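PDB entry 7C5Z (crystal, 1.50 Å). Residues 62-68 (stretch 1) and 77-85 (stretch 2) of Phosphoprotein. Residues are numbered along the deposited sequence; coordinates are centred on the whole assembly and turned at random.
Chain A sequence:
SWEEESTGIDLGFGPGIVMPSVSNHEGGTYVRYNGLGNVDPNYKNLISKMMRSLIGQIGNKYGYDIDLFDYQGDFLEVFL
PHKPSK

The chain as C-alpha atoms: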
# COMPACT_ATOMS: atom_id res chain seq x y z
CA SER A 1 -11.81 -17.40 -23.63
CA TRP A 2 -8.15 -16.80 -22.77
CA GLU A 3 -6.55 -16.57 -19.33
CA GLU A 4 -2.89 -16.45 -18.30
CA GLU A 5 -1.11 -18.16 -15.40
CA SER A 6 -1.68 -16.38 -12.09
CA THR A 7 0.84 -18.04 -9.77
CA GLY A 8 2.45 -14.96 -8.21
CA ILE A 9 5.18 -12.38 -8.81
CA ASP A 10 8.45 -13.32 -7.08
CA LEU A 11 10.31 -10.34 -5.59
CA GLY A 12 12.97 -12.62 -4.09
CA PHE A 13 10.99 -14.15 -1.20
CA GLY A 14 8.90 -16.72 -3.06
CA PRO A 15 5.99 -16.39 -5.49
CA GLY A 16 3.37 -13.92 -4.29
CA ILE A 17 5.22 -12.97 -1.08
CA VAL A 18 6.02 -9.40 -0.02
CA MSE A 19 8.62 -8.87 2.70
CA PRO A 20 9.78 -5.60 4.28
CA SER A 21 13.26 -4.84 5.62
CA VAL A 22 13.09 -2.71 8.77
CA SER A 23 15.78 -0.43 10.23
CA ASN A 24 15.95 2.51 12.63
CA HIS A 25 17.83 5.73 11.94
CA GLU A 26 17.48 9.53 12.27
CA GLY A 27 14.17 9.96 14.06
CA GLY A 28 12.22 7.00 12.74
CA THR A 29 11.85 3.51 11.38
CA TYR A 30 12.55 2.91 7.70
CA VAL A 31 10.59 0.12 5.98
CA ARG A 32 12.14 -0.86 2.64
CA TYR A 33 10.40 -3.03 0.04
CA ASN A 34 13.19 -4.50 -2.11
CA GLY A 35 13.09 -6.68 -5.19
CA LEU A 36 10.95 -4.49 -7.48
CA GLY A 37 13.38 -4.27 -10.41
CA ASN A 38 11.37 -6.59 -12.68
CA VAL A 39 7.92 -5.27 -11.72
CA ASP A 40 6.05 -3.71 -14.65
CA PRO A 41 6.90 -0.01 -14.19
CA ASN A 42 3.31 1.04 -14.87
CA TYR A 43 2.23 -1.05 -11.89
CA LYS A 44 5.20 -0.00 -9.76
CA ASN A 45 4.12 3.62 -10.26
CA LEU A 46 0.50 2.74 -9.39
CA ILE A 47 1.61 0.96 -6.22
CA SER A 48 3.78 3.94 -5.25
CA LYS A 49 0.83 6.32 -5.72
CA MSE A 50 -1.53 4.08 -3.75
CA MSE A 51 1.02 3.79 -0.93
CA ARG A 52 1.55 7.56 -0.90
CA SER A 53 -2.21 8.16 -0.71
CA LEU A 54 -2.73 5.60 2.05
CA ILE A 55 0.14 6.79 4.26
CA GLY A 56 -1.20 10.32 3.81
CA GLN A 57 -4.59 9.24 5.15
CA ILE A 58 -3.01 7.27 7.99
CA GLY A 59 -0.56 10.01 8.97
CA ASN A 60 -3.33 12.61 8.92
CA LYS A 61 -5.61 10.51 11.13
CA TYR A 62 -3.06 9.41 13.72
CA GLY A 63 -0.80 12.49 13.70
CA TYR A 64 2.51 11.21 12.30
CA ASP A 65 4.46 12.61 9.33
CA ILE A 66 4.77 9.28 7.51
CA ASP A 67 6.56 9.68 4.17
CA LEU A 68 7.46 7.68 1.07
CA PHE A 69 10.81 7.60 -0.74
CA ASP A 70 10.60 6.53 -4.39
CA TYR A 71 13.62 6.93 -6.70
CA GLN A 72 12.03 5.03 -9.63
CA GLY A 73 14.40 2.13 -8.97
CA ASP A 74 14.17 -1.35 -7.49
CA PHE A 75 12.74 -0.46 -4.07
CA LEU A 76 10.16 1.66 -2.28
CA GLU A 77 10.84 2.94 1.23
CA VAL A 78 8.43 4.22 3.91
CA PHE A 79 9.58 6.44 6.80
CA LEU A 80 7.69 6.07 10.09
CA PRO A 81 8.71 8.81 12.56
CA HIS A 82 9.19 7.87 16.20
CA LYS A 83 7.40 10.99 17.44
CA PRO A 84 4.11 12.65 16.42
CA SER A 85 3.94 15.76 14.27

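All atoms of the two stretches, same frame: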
# COMPACT_ATOMS: atom_id res chain seq x y z
N TYR A 62 -3.72 9.76 12.47
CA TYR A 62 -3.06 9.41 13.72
C TYR A 62 -2.01 10.43 14.16
O TYR A 62 -1.50 10.32 15.28
CB TYR A 62 -2.44 8.02 13.60
CG TYR A 62 -3.46 6.91 13.39
CD1 TYR A 62 -4.62 6.83 14.16
CD2 TYR A 62 -3.26 5.93 12.42
CE1 TYR A 62 -5.54 5.81 13.97
CE2 TYR A 62 -4.18 4.90 12.23
CZ TYR A 62 -5.33 4.85 13.00
OH TYR A 62 -6.22 3.83 12.81
N GLY A 63 -1.68 11.40 13.32
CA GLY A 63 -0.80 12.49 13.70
C GLY A 63 0.68 12.20 13.61
O GLY A 63 1.45 12.66 14.47
N TYR A 64 1.11 11.48 12.57
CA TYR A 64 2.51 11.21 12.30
C TYR A 64 2.83 11.61 10.87
O TYR A 64 2.01 11.39 9.97
CB TYR A 64 2.83 9.71 12.48
CG TYR A 64 2.76 9.27 13.91
CD1 TYR A 64 3.85 9.42 14.76
CD2 TYR A 64 1.59 8.73 14.42
CE1 TYR A 64 3.78 9.03 16.09
CE2 TYR A 64 1.51 8.34 15.76
CZ TYR A 64 2.61 8.49 16.57
OH TYR A 64 2.54 8.10 17.89
N ASP A 65 4.01 12.18 10.66
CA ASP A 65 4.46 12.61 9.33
C ASP A 65 5.11 11.43 8.60
O ASP A 65 6.32 11.41 8.34
CB ASP A 65 5.41 13.79 9.44
CG ASP A 65 4.73 15.05 9.95
OD1 ASP A 65 3.53 15.23 9.67
OD2 ASP A 65 5.41 15.85 10.64
N ILE A 66 4.29 10.43 8.29
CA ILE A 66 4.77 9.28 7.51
C ILE A 66 5.07 9.73 6.09
O ILE A 66 4.31 10.51 5.50
CB ILE A 66 3.71 8.16 7.53
CG1 ILE A 66 3.37 7.78 8.98
CG2 ILE A 66 4.19 6.93 6.75
CD1 ILE A 66 2.16 6.88 9.08
N ASP A 67 6.19 9.26 5.52
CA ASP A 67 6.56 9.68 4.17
C ASP A 67 7.03 8.49 3.34
O ASP A 67 7.35 7.42 3.87
CB ASP A 67 7.65 10.74 4.17
CG ASP A 67 7.60 11.63 2.92
OD1 ASP A 67 6.67 11.49 2.09
OD2 ASP A 67 8.52 12.48 2.78
N LEU A 68 7.08 8.70 2.03
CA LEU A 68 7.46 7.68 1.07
C LEU A 68 8.65 8.18 0.27
O LEU A 68 8.66 9.34 -0.16
CB LEU A 68 6.29 7.36 0.14
CG LEU A 68 6.59 6.44 -1.03
CD1 LEU A 68 6.81 5.04 -0.54
CD2 LEU A 68 5.43 6.53 -2.03
N GLU A 77 10.49 2.85 -0.18
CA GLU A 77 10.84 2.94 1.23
C GLU A 77 9.89 3.87 1.96
O GLU A 77 9.64 4.99 1.50
CB GLU A 77 12.28 3.43 1.38
CG GLU A 77 12.76 3.52 2.79
CD GLU A 77 14.22 3.88 2.84
OE1 GLU A 77 15.04 2.96 3.02
OE2 GLU A 77 14.55 5.08 2.69
N VAL A 78 9.35 3.42 3.09
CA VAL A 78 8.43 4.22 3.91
C VAL A 78 9.16 4.64 5.18
O VAL A 78 9.85 3.82 5.80
CB VAL A 78 7.15 3.44 4.23
CG1 VAL A 78 6.24 4.25 5.14
CG2 VAL A 78 6.41 3.10 2.94
N PHE A 79 9.02 5.91 5.56
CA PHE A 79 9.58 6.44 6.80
C PHE A 79 8.47 6.62 7.83
O PHE A 79 7.48 7.31 7.58
CB PHE A 79 10.32 7.76 6.56
CG PHE A 79 10.78 8.43 7.81
CD1 PHE A 79 11.87 7.95 8.51
CD2 PHE A 79 10.11 9.55 8.29
CE1 PHE A 79 12.31 8.58 9.66
CE2 PHE A 79 10.54 10.18 9.46
CZ PHE A 79 11.63 9.70 10.13
N LEU A 80 8.65 5.99 8.99
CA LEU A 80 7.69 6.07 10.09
C LEU A 80 8.35 6.81 11.25
O LEU A 80 9.17 6.23 11.97
CB LEU A 80 7.27 4.66 10.52
CG LEU A 80 6.75 3.69 9.44
CD1 LEU A 80 6.45 2.35 10.08
CD2 LEU A 80 5.51 4.24 8.81
N PRO A 81 8.02 8.08 11.49
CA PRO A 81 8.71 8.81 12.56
C PRO A 81 8.40 8.25 13.94
O PRO A 81 7.29 7.77 14.21
CB PRO A 81 8.18 10.25 12.41
CG PRO A 81 6.93 10.14 11.60
CD PRO A 81 7.03 8.89 10.76
N HIS A 82 9.40 8.33 14.83
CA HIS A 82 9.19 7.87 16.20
C HIS A 82 8.17 8.75 16.92
O HIS A 82 7.36 8.25 17.71
CB HIS A 82 10.49 7.86 17.00
CG HIS A 82 11.56 6.95 16.47
ND1 HIS A 82 11.31 5.66 16.05
CD2 HIS A 82 12.90 7.14 16.34
CE1 HIS A 82 12.45 5.10 15.66
NE2 HIS A 82 13.42 5.98 15.83
N LYS A 83 8.21 10.05 16.66
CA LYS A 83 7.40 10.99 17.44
C LYS A 83 6.31 11.62 16.58
O LYS A 83 6.45 11.71 15.36
CB LYS A 83 8.28 12.09 18.04
CG LYS A 83 9.52 11.54 18.72
CD LYS A 83 10.43 12.65 19.21
CE LYS A 83 10.86 12.41 20.64
NZ LYS A 83 12.19 13.01 20.92
N PRO A 84 5.21 12.06 17.19
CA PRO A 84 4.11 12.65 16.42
C PRO A 84 4.50 14.01 15.85
O PRO A 84 5.52 14.61 16.21
CB PRO A 84 2.98 12.80 17.44
CG PRO A 84 3.37 11.91 18.60
CD PRO A 84 4.86 11.93 18.62
N SER A 85 3.66 14.49 14.94
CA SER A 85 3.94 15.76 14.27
C SER A 85 3.90 16.92 15.25
O SER A 85 3.11 16.91 16.19
CB SER A 85 2.94 16.00 13.14
OG SER A 85 2.60 14.78 12.51
O HOH W 1 5.58 12.91 12.90

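The most unusual feature of this contact is the way it closes at its outer end, where a single carbonyl at the exit of a helix gathers the end of the other stretch. Gly 63 is the first residue to leave the helix, with positive phi (84°), a conformation that glycine adopts more readily than residues bearing a side chain. Its carbonyl receives the backbone amide of Ser 85, with Ser 85 N to Gly 63 O at 2.9 Å and a nearly straight N-H...O angle of 166°. The serine hydroxyl lies within reach of two acceptors: Ser 85 OG is 3.1 Å from Gly 63 O and 3.0 Å from Asp 65 OD1. Either would be a weak hydrogen bond, and the geometry does not settle which acceptor takes the single proton; the amide bond is the firm one.

At the other end the pairing is conventional, and it illustrates a general principle: a short antiparallel ladder fixes the register, and side chains extend the contact beyond it. Asp 67 and Phe 79 form a hydrogen-bonded pair in which each residue donates to the other, Asp 67 N to Phe 79 O at 3.1 Å and Phe 79 N to Asp 67 O at 2.8 Å. The next pair, Leu 68 with Val 78, is of the non-hydrogen-bonded kind: Leu 68 CA and Val 78 CA are 4.6 Å apart, against 5.2 Å between Asp 67 CA and Phe 79 CA. Here CA-H...O contacts supplement the ladder: Val 78 CA lies 3.4 Å from Asp 67 O, and Leu 68 CA lies 3.5 Å from Glu 77 O. A similar contact, Ile 66 CA to Phe 79 O at 3.4 Å, lies just before the strand of the first stretch.

Alternation along the strands sorts the side chains. Leu 68 and Val 78 share one face of the sheet and meet through Leu 68 CD1 and Val 78 CG2 at 4.0 Å. Asp 67 and Phe 79 start out on the other face, but the end of the aspartate leads away from the second stretch, and its OD1 accepts a weak hydrogen bond from Leu 68 N at 2.8 Å. Ile 66 continues the apolar packing: its CG2 touches Val 78 CG1 at 3.7 Å and Leu 80 CD2 at 3.6 Å, while its CG1 lies 4.2 Å from Pro 81 CD. Leu 80 sends its CA-to-CB bond away from the first stretch, yet the end of its side chain comes nearer, bringing CD2 to Ile 66 CG2.

Between ladder and closure, Tyr 64 carries the contact. Pro 84 CB lies over one face of the Tyr 64 ring, and the closest side-chain approach of the two residues is Tyr 64 CE1 to Pro 84 CG at 3.8 Å; Tyr 64 CB approaches Pro 81 CG at 4.2 Å. The aliphatic C-H groups of a proline ring suit the face of an aromatic ring. Water 1 spans the same region, accepting from Asp 65 N at 2.8 Å and donating to Lys 83 O at 2.9 Å, so solvent links the backbones where direct strand pairing has ended.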